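Local coordinates for transcriptional regulator, MarR family (Silicibacter pomeroyi DSS-3, PDB 3BJ6), which probably binds DNA as a dimeric winged helix-turn-helix transcription factor of the MarR family, regulating gene expression, at residues 4-7 / 8-12; 110-113 / 114-118; 132-135 / 136-140; 142-145 / 146-150. All coordinates share one frame; numbering follows the deposited sequence.

Following the chain from the N terminus, contact 1 lies on helix 5-16, contact 2 on helix 102-123, and contacts 3 and 4 share helix 128-151. Each joins residues within successive turns of one helix, so none closes a long loop; they come in series, and none nests in or crosses another. Contacts 3 and 4 adjoin in the sequence, their centres about 15 Å apart. Contact 1 comes to about 5 Å of contact 3 at the nearest atoms without touching it, whereas contact 2 lies about 35 Å from contact 1, centre to centre. All four touch the second subunit, where terminal helices of the two copies intertwine, as in other MarR dimers.

Contact 1 (4-7 / 8-12); sequences MTHE and TDQLY
Thr8 N donates to Met4 O at 2.9 Å and Asp9 N to Thr5 O at 2.8 Å, and Gln10 and Leu11 continue this i to i+4 ladder onto His6 and Glu7 near the N-terminal end of helix 5-16. Thr8 adds its hydroxyl: with chi1 at 59°, OG1 sits between its own N and carbonyl carbon and turns back over the preceding turn, 3.4 Å from both Met4 O and Thr5 O. Either bond would be weak, and one proton has to choose between them. An alanine here would probably leave Met4 O and Thr5 O without the weak hydroxyl contact and thin the packing against Met4 CB. Two waters bridge side chains on the next face. One lies in the plane of the His6 ring, at its edge by NE2, and donates to Gln10 OE1 at 2.9 Å; the other donates to Glu7 O at 2.7 Å and accepts from Gln10 NE2. His6 and Gln10 run alongside each other, ring and amide turned 67° apart. Further round, Thr5 CG2 rests 3.5 Å from Asp9 OD2, while Thr5 OG1 goes to Asn2 O. Met4, a selenomethionine, and Leu11 pack on Ser123 of the second subunit. The side toward His6 is thus polar and water-bridged, and Gln10 NE2 extends it across the dimer by bonding Thr132 of the second subunit.

Contact 2 (110-113 / 114-118); sequences AIRA and DEMAK
Glu115 reaches back to Arg112 in an i to i+3 salt bridge on helix 102-123, the long helix that follows the strand hairpin of the winged-helix fold. Its CB leaves the backbone 3.6 Å from Ile111 O. CG, anti to the carbonyl carbon (chi1 -68°), passes still closer to that oxygen, which already accepts Glu115 N. From there the chain runs extended beside Ile111, and the carboxylate divides its contacts: OE2 lies 3.3 Å from the methyl Ile111 CG2, while OE1 takes a hydrogen bond from Arg112 NH2 at 2.8 Å. OE1 offers its anti lone pair and lies close to the guanidinium plane, although the two flat groups are turned 52° apart. Arg43 on helix 40-51 forms a second salt bridge to the same OE1, so two positive groups share one oxygen. Arg112 can meet Glu115 because its chain folds at chi2 and chi3. Met116, a selenomethionine, brings CE to the guanidinium edge, 3.1 Å from Arg112 NH2, with its selenium beside NH1. A methionine in place of Arg112 would probably leave Glu115 with Arg43 as its remaining cation and cost the cation-pi contact with Tyr12 of the second subunit. One turn on, Lys118 NZ meets Asp114 OD1 at 2.8 Å, on the syn side and 15° out of the carboxylate plane.

Contact 3 (132-135 / 136-140); sequences TAYH and KVQLA
In helix 128-151, part of the intertwined dimerisation region of this MarR-type protein, His135 and Leu139 pair one turn apart through a CH-pi contact. Leu139 CG stands over one face of the imidazole, 4.2 Å from the ring centroid and 19° off its normal, and the methyl CD1 reaches the rim, 3.5 Å from His135 CE1. The histidine holds CG anti to its backbone N; this chi1 of 175° sends the ring outward across the helix, and Leu139 leans back over it. A hydrogen bond from NE2 to Gln13 OE1 of the second subunit is likely to limit the turning of the ring. Beneath them Leu139 N donates to His135 O at 2.9 Å, and Gln138 N to Tyr134 O at 2.8 Å. Tyr134 and Gln138 make the other side-chain pair. They lie side by side with ring and amide planes 36° apart, but Tyr134 OH and Gln138 NE2 lie 3.6 Å apart, and each has its polar partner in the second subunit. Tyr134 OH bonds to Gln138 OE1 of the second subunit, and the equivalent bond returns from that subunit's tyrosine, so the buried polar ends are satisfied by a reciprocal exchange. Gln138 NE2 goes to Ala14 O of the second subunit. Lys136, extended away from this face, reaches Glu130 of the second subunit in a salt bridge. The segment therefore lies against its own copy, helix 128-151 of the partner, with residues Gln10, Gln13 and Ala14 of the partner's helix 5-16 beside it and Leu21 of the partner's helix 18-35 close to Gln138.

Contact 4 (142-145 / 146-150); sequences TRFF and ADLAK
Phe144 O accepts Leu148 N at 3.1 Å and Phe145 O accepts Ala149 N at 2.9 Å, regular alpha-helical bonds near the C-terminal end of helix 128-151, with the turn before held in the same way by Thr142 and Arg143. The side chains of Phe144, Phe145 and Leu148 then gather into one apolar cluster. A single methyl, Leu148 CD1, does most of the work: it touches Phe144 CE2 at 3.5 Å and CZ at 3.8 Å, and lies 4.1 Å from Phe145 CD1. Leu148 CG stands 4.2 Å above a face of the Phe144 ring, displaced toward the rim. The two phenylalanines leave the helix differently. A chi1 of 177° turns the Phe144 ring away from its own amide and sends it outward, with a slight lean toward the C-terminal end, where Leu148 CD1 reaches it, whereas in Phe145 CG lies anti to the carbonyl carbon (chi1 -70°). As a result Phe144 CD2 comes over a face of the Phe145 ring. On another side, Asp147 bends back so that its CG lies 3.3 Å from Arg143 O, the carbonyl that also takes its backbone N-H. The second subunit completes the setting: Phe144 meets Phe122 of that subunit with ring planes about 60° apart, and Phe145 packs on its Ile25. Thr142 O has two donors, Ala146 N and Asn24 ND2 of the second subunit. The side-chain contact is thus carried by aromatic and aliphatic carbon, while the backbone carbonyl of Thr142 gives a polar link to the partner.

Contact 1 (4-7 / 8-12)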
loop_
_atom_site.group_PDB
_atom_site.type_symbol
_atom_site.label_atom_id
_atom_site.label_comp_id
_atom_site.label_asym_id
_atom_site.label_seq_id
_atom_site.Cartn_x
_atom_site.Cartn_y
_atom_site.Cartn_z
HETATM N N MSE A 4 -16.399 15.191 14.804
HETATM C CA MSE A 4 -15.616 14.708 13.664
HETATM C C MSE A 4 -15.510 13.188 13.628
HETATM O O MSE A 4 -15.026 12.633 12.656
HETATM C CB MSE A 4 -14.221 15.335 13.669
HETATM C CG MSE A 4 -14.242 16.795 13.300
HETATM SE SE MSE A 4 -14.860 17.029 11.470
HETATM C CE MSE A 4 -13.398 16.099 10.516
ATOM N N THR A 5 -16.015 12.528 14.665
ATOM C CA THR A 5 -15.834 11.101 14.804
ATOM C C THR A 5 -16.353 10.300 13.598
ATOM O O THR A 5 -15.649 9.416 13.105
ATOM C CB THR A 5 -16.427 10.585 16.101
ATOM O OG1 THR A 5 -15.723 11.186 17.194
ATOM C CG2 THR A 5 -16.319 9.049 16.177
ATOM N N HIS A 6 -17.550 10.598 13.117
ATOM C CA HIS A 6 -18.047 9.899 11.934
ATOM C C HIS A 6 -17.053 10.047 10.767
ATOM O O HIS A 6 -16.714 9.074 10.109
ATOM C CB HIS A 6 -19.434 10.389 11.510
ATOM C CG HIS A 6 -19.759 10.084 10.076
ATOM N ND1 HIS A 6 -20.002 8.802 9.621
ATOM C CD2 HIS A 6 -19.785 10.882 8.979
ATOM C CE1 HIS A 6 -20.191 8.827 8.313
ATOM N NE2 HIS A 6 -20.072 10.078 7.899
ATOM N N GLU A 7 -16.604 11.271 10.504
ATOM C CA GLU A 7 -15.730 11.498 9.361
ATOM C C GLU A 7 -14.377 10.854 9.531
ATOM O O GLU A 7 -13.801 10.404 8.544
ATOM C CB GLU A 7 -15.545 12.994 9.045
ATOM C CG GLU A 7 -16.859 13.715 8.674
ATOM C CD GLU A 7 -16.576 15.063 8.014
ATOM O OE1 GLU A 7 -15.852 15.071 6.993
ATOM O OE2 GLU A 7 -17.060 16.098 8.522
ATOM N N THR A 8 -13.831 10.859 10.748
ATOM C CA THR A 8 -12.499 10.253 10.924
ATOM C C THR A 8 -12.577 8.717 10.958
ATOM O O THR A 8 -11.644 8.040 10.532
ATOM C CB THR A 8 -11.726 10.808 12.167
ATOM O OG1 THR A 8 -12.485 10.554 13.346
ATOM C CG2 THR A 8 -11.522 12.280 12.049
ATOM N N ASP A 9 -13.696 8.176 11.448
ATOM C CA ASP A 9 -13.926 6.744 11.407
ATOM C C ASP A 9 -13.991 6.312 9.938
ATOM O O ASP A 9 -13.421 5.292 9.546
ATOM C CB ASP A 9 -15.268 6.385 12.074
ATOM C CG ASP A 9 -15.209 6.333 13.594
ATOM O OD1 ASP A 9 -14.133 6.391 14.203
ATOM O OD2 ASP A 9 -16.292 6.200 14.184
ATOM N N GLN A 10 -14.709 7.072 9.122
ATOM C CA GLN A 10 -14.816 6.727 7.713
ATOM C C GLN A 10 -13.428 6.855 7.000
ATOM O O GLN A 10 -13.039 5.988 6.223
ATOM C CB GLN A 10 -15.850 7.640 7.049
ATOM C CG GLN A 10 -16.060 7.369 5.528
ATOM C CD GLN A 10 -17.180 8.273 4.965
ATOM O OE1 GLN A 10 -18.315 7.851 4.840
ATOM N NE2 GLN A 10 -16.850 9.512 4.678
ATOM N N LEU A 11 -12.711 7.948 7.270
ATOM C CA LEU A 11 -11.403 8.160 6.656
ATOM C C LEU A 11 -10.442 7.065 7.117
ATOM O O LEU A 11 -9.668 6.530 6.309
ATOM C CB LEU A 11 -10.845 9.555 6.997
ATOM C CG LEU A 11 -9.455 9.888 6.390
ATOM C CD1 LEU A 11 -9.518 9.758 4.858
ATOM C CD2 LEU A 11 -9.021 11.279 6.782
ATOM N N TYR A 12 -10.482 6.736 8.410
ATOM C CA TYR A 12 -9.667 5.635 8.903
ATOM C C TYR A 12 -9.917 4.310 8.151
ATOM O O TYR A 12 -8.970 3.594 7.771
ATOM C CB TYR A 12 -9.841 5.457 10.414
ATOM C CG TYR A 12 -8.964 4.364 11.015
ATOM C CD1 TYR A 12 -7.569 4.504 11.071
ATOM C CD2 TYR A 12 -9.539 3.212 11.560
ATOM C CE1 TYR A 12 -6.754 3.484 11.641
ATOM C CE2 TYR A 12 -8.747 2.194 12.126
ATOM C CZ TYR A 12 -7.348 2.339 12.173
ATOM O OH TYR A 12 -6.552 1.347 12.722
HETATM O O HOH W 1 -20.523 9.687 4.658
HETATM O O HOH W 2 -14.293 10.912 5.924
#

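Contact 2 (110-113 / 114-118)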
loop_
_atom_site.group_PDB
_atom_site.type_symbol
_atom_site.label_atom_id
_atom_site.label_comp_id
_atom_site.label_asym_id
_atom_site.label_seq_id
_atom_site.Cartn_x
_atom_site.Cartn_y
_atom_site.Cartn_z
ATOM N N ALA A 110 1.751 -2.368 -24.890
ATOM C CA ALA A 110 0.571 -3.234 -24.812
ATOM C C ALA A 110 0.049 -3.306 -23.382
ATOM O O ALA A 110 -1.159 -3.187 -23.141
ATOM C CB ALA A 110 0.882 -4.652 -25.348
ATOM N N ILE A 111 0.945 -3.487 -22.428
ATOM C CA ILE A 111 0.531 -3.547 -21.023
ATOM C C ILE A 111 -0.184 -2.242 -20.591
ATOM O O ILE A 111 -1.273 -2.266 -19.991
ATOM C CB ILE A 111 1.768 -3.857 -20.110
ATOM C CG1 ILE A 111 2.234 -5.320 -20.314
ATOM C CG2 ILE A 111 1.426 -3.601 -18.626
ATOM C CD1 ILE A 111 3.642 -5.657 -19.675
ATOM N N ARG A 112 0.427 -1.115 -20.933
ATOM C CA ARG A 112 -0.102 0.199 -20.566
ATOM C C ARG A 112 -1.457 0.472 -21.205
ATOM O O ARG A 112 -2.330 1.009 -20.546
ATOM C CB ARG A 112 0.909 1.305 -20.898
ATOM C CG ARG A 112 2.208 1.204 -20.034
ATOM C CD ARG A 112 1.953 1.337 -18.495
ATOM N NE ARG A 112 1.497 2.696 -18.248
ATOM C CZ ARG A 112 0.345 3.045 -17.681
ATOM N NH1 ARG A 112 0.060 4.341 -17.590
ATOM N NH2 ARG A 112 -0.507 2.133 -17.186
ATOM N N ALA A 113 -1.640 0.070 -22.467
ATOM C CA ALA A 113 -2.912 0.277 -23.165
ATOM C C ALA A 113 -4.000 -0.514 -22.464
ATOM O O ALA A 113 -5.104 -0.013 -22.268
ATOM C CB ALA A 113 -2.811 -0.144 -24.635
ATOM N N ASP A 114 -3.685 -1.744 -22.072
ATOM C CA ASP A 114 -4.653 -2.597 -21.384
ATOM C C ASP A 114 -5.027 -2.031 -19.994
ATOM O O ASP A 114 -6.191 -1.982 -19.629
ATOM C CB ASP A 114 -4.064 -4.013 -21.261
ATOM C CG ASP A 114 -4.952 -4.944 -20.459
ATOM O OD1 ASP A 114 -6.161 -4.995 -20.751
ATOM O OD2 ASP A 114 -4.442 -5.637 -19.552
ATOM N N GLU A 115 -4.027 -1.626 -19.226
ATOM C CA GLU A 115 -4.238 -1.023 -17.898
ATOM C C GLU A 115 -5.093 0.229 -17.959
ATOM O O GLU A 115 -5.947 0.421 -17.123
ATOM C CB GLU A 115 -2.892 -0.676 -17.249
ATOM C CG GLU A 115 -2.123 -1.942 -16.904
ATOM C CD GLU A 115 -0.730 -1.685 -16.365
ATOM O OE1 GLU A 115 -0.205 -0.553 -16.485
ATOM O OE2 GLU A 115 -0.158 -2.651 -15.841
HETATM N N MSE A 116 -4.837 1.092 -18.934
HETATM C CA MSE A 116 -5.606 2.324 -19.057
HETATM C C MSE A 116 -7.032 2.085 -19.521
HETATM O O MSE A 116 -7.960 2.787 -19.085
HETATM C CB MSE A 116 -4.872 3.303 -19.973
HETATM C CG MSE A 116 -3.484 3.739 -19.371
HETATM SE SE MSE A 116 -3.513 4.641 -17.595
HETATM C CE MSE A 116 -3.452 2.967 -16.547
ATOM N N ALA A 117 -7.224 1.080 -20.381
ATOM C CA ALA A 117 -8.577 0.722 -20.799
ATOM C C ALA A 117 -9.360 0.195 -19.595
ATOM O O ALA A 117 -10.555 0.505 -19.438
ATOM C CB ALA A 117 -8.543 -0.319 -21.920
ATOM N N LYS A 118 -8.701 -0.604 -18.742
ATOM C CA LYS A 118 -9.350 -1.072 -17.500
ATOM C C LYS A 118 -9.604 0.090 -16.518
ATOM O O LYS A 118 -10.666 0.166 -15.897
ATOM C CB LYS A 118 -8.567 -2.226 -16.834
ATOM C CG LYS A 118 -8.620 -3.518 -17.672
ATOM C CD LYS A 118 -7.565 -4.509 -17.204
ATOM C CE LYS A 118 -7.919 -5.936 -17.700
ATOM N NZ LYS A 118 -8.286 -5.973 -19.164
#

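Contact 3 (132-135 / 136-140)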
loop_
_atom_site.group_PDB
_atom_site.type_symbol
_atom_site.label_atom_id
_atom_site.label_comp_id
_atom_site.label_asym_id
_atom_site.label_seq_id
_atom_site.Cartn_x
_atom_site.Cartn_y
_atom_site.Cartn_z
ATOM N N THR A 132 -11.581 13.157 -9.224
ATOM C CA THR A 132 -10.657 14.231 -8.924
ATOM C C THR A 132 -10.467 14.386 -7.404
ATOM O O THR A 132 -9.347 14.619 -6.934
ATOM C CB THR A 132 -11.132 15.539 -9.597
ATOM O OG1 THR A 132 -10.987 15.359 -11.018
ATOM C CG2 THR A 132 -10.286 16.709 -9.162
ATOM N N ALA A 133 -11.567 14.297 -6.661
ATOM C CA ALA A 133 -11.514 14.319 -5.193
ATOM C C ALA A 133 -10.658 13.153 -4.691
ATOM O O ALA A 133 -9.796 13.346 -3.818
ATOM C CB ALA A 133 -12.917 14.234 -4.597
ATOM N N TYR A 134 -10.864 11.953 -5.246
ATOM C CA TYR A 134 -10.024 10.846 -4.867
ATOM C C TYR A 134 -8.519 11.161 -5.075
ATOM O O TYR A 134 -7.683 10.939 -4.194
ATOM C CB TYR A 134 -10.397 9.569 -5.644
ATOM C CG TYR A 134 -9.476 8.415 -5.303
ATOM C CD1 TYR A 134 -9.640 7.699 -4.111
ATOM C CD2 TYR A 134 -8.448 8.003 -6.194
ATOM C CE1 TYR A 134 -8.795 6.652 -3.775
ATOM C CE2 TYR A 134 -7.600 6.907 -5.850
ATOM C CZ TYR A 134 -7.769 6.265 -4.645
ATOM O OH TYR A 134 -6.955 5.195 -4.274
ATOM N N HIS A 135 -8.169 11.651 -6.259
ATOM C CA HIS A 135 -6.774 11.977 -6.556
ATOM C C HIS A 135 -6.213 13.030 -5.576
ATOM O O HIS A 135 -5.112 12.859 -5.007
ATOM C CB HIS A 135 -6.660 12.462 -8.003
ATOM C CG HIS A 135 -5.289 12.930 -8.387
ATOM N ND1 HIS A 135 -4.897 14.248 -8.272
ATOM C CD2 HIS A 135 -4.241 12.271 -8.939
ATOM C CE1 HIS A 135 -3.657 14.380 -8.720
ATOM N NE2 HIS A 135 -3.238 13.197 -9.143
ATOM N N LYS A 136 -6.978 14.098 -5.364
ATOM C CA LYS A 136 -6.553 15.210 -4.501
ATOM C C LYS A 136 -6.298 14.712 -3.076
ATOM O O LYS A 136 -5.248 15.019 -2.472
ATOM C CB LYS A 136 -7.610 16.337 -4.510
ATOM C CG LYS A 136 -7.215 17.660 -3.818
ATOM C CD LYS A 136 -8.501 18.541 -3.595
ATOM C CE LYS A 136 -8.313 19.774 -2.670
ATOM N NZ LYS A 136 -9.605 20.666 -2.446
ATOM N N VAL A 137 -7.248 13.950 -2.540
ATOM C CA VAL A 137 -7.129 13.437 -1.165
ATOM C C VAL A 137 -6.017 12.379 -1.077
ATOM O O VAL A 137 -5.220 12.409 -0.142
ATOM C CB VAL A 137 -8.496 12.923 -0.627
ATOM C CG1 VAL A 137 -8.347 12.309 0.793
ATOM C CG2 VAL A 137 -9.515 14.075 -0.615
ATOM N N GLN A 138 -5.940 11.472 -2.056
ATOM C CA GLN A 138 -4.835 10.515 -2.119
ATOM C C GLN A 138 -3.468 11.184 -2.010
ATOM O O GLN A 138 -2.652 10.785 -1.175
ATOM C CB GLN A 138 -4.874 9.669 -3.408
ATOM C CG GLN A 138 -3.737 8.589 -3.491
ATOM C CD GLN A 138 -4.092 7.258 -2.839
ATOM O OE1 GLN A 138 -4.844 7.219 -1.862
ATOM N NE2 GLN A 138 -3.590 6.134 -3.421
ATOM N N LEU A 139 -3.215 12.181 -2.854
ATOM C CA LEU A 139 -1.924 12.841 -2.832
ATOM C C LEU A 139 -1.708 13.666 -1.559
ATOM O O LEU A 139 -0.573 13.741 -1.043
ATOM C CB LEU A 139 -1.706 13.690 -4.090
ATOM C CG LEU A 139 -1.626 13.040 -5.495
ATOM C CD1 LEU A 139 -0.885 13.959 -6.552
ATOM C CD2 LEU A 139 -1.076 11.665 -5.509
ATOM N N ALA A 140 -2.773 14.321 -1.082
ATOM C CA ALA A 140 -2.712 15.087 0.165
ATOM C C ALA A 140 -2.426 14.195 1.363
ATOM O O ALA A 140 -1.614 14.546 2.200
ATOM C CB ALA A 140 -4.013 15.897 0.385
#

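Contact 4 (142-145 / 146-150)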
loop_
_atom_site.group_PDB
_atom_site.type_symbol
_atom_site.label_atom_id
_atom_site.label_comp_id
_atom_site.label_asym_id
_atom_site.label_seq_id
_atom_site.Cartn_x
_atom_site.Cartn_y
_atom_site.Cartn_z
ATOM N N THR A 142 -0.800 11.280 1.219
ATOM C CA THR A 142 0.607 10.853 1.060
ATOM C C THR A 142 1.560 11.876 1.700
ATOM O O THR A 142 2.437 11.516 2.467
ATOM C CB THR A 142 0.928 10.609 -0.405
ATOM O OG1 THR A 142 -0.014 9.643 -0.909
ATOM C CG2 THR A 142 2.366 10.047 -0.568
ATOM N N ARG A 143 1.354 13.146 1.377
ATOM C CA ARG A 143 2.079 14.272 1.938
ATOM C C ARG A 143 1.918 14.383 3.458
ATOM O O ARG A 143 2.876 14.631 4.180
ATOM C CB ARG A 143 1.434 15.534 1.383
ATOM C CG ARG A 143 2.336 16.619 0.926
ATOM C CD ARG A 143 2.152 16.710 -0.615
ATOM N NE ARG A 143 2.076 15.346 -1.153
ATOM C CZ ARG A 143 1.865 15.001 -2.439
ATOM N NH1 ARG A 143 1.822 13.691 -2.753
ATOM N NH2 ARG A 143 1.678 15.945 -3.400
ATOM N N PHE A 144 0.668 14.280 3.919
ATOM C CA PHE A 144 0.328 14.429 5.318
ATOM C C PHE A 144 1.092 13.408 6.191
ATOM O O PHE A 144 1.684 13.757 7.205
ATOM C CB PHE A 144 -1.200 14.303 5.489
ATOM C CG PHE A 144 -1.640 14.373 6.909
ATOM C CD1 PHE A 144 -1.696 15.603 7.583
ATOM C CD2 PHE A 144 -1.969 13.220 7.595
ATOM C CE1 PHE A 144 -2.101 15.646 8.926
ATOM C CE2 PHE A 144 -2.373 13.277 8.917
ATOM C CZ PHE A 144 -2.427 14.472 9.573
ATOM N N PHE A 145 1.080 12.138 5.769
ATOM C CA PHE A 145 1.770 11.101 6.531
ATOM C C PHE A 145 3.297 11.228 6.391
ATOM O O PHE A 145 4.030 11.006 7.362
ATOM C CB PHE A 145 1.273 9.720 6.087
ATOM C CG PHE A 145 -0.140 9.443 6.502
ATOM C CD1 PHE A 145 -0.497 9.486 7.846
ATOM C CD2 PHE A 145 -1.103 9.118 5.557
ATOM C CE1 PHE A 145 -1.840 9.210 8.244
ATOM C CE2 PHE A 145 -2.406 8.840 5.921
ATOM C CZ PHE A 145 -2.785 8.872 7.264
ATOM N N ALA A 146 3.764 11.615 5.195
ATOM C CA ALA A 146 5.198 11.905 5.021
ATOM C C ALA A 146 5.666 12.932 6.047
ATOM O O ALA A 146 6.721 12.739 6.700
ATOM C CB ALA A 146 5.505 12.368 3.599
ATOM N N ASP A 147 4.883 13.999 6.215
ATOM C CA ASP A 147 5.221 15.071 7.143
ATOM C C ASP A 147 5.202 14.608 8.592
ATOM O O ASP A 147 6.094 14.990 9.366
ATOM C CB ASP A 147 4.308 16.288 6.998
ATOM C CG ASP A 147 4.534 17.034 5.687
ATOM O OD1 ASP A 147 5.552 16.758 4.995
ATOM O OD2 ASP A 147 3.671 17.875 5.337
ATOM N N LEU A 148 4.189 13.818 8.962
ATOM C CA LEU A 148 4.119 13.270 10.317
ATOM C C LEU A 148 5.340 12.429 10.586
ATOM O O LEU A 148 5.918 12.539 11.665
ATOM C CB LEU A 148 2.840 12.444 10.541
ATOM C CG LEU A 148 1.512 13.193 10.690
ATOM C CD1 LEU A 148 0.347 12.203 10.809
ATOM C CD2 LEU A 148 1.501 14.158 11.901
ATOM N N ALA A 149 5.722 11.598 9.618
ATOM C CA ALA A 149 6.858 10.688 9.750
ATOM C C ALA A 149 8.182 11.478 9.909
ATOM O O ALA A 149 9.046 11.086 10.694
ATOM C CB ALA A 149 6.946 9.738 8.558
ATOM N N LYS A 150 8.308 12.580 9.169
ATOM C CA LYS A 150 9.489 13.449 9.266
ATOM C C LYS A 150 9.500 14.345 10.510
ATOM O O LYS A 150 10.562 14.612 11.045
ATOM C CB LYS A 150 9.679 14.274 7.980
ATOM C CG LYS A 150 10.452 13.521 6.888
ATOM C CD LYS A 150 12.001 13.760 7.000
ATOM C CE LYS A 150 12.837 12.449 6.950
ATOM N NZ LYS A 150 12.829 11.788 5.591
#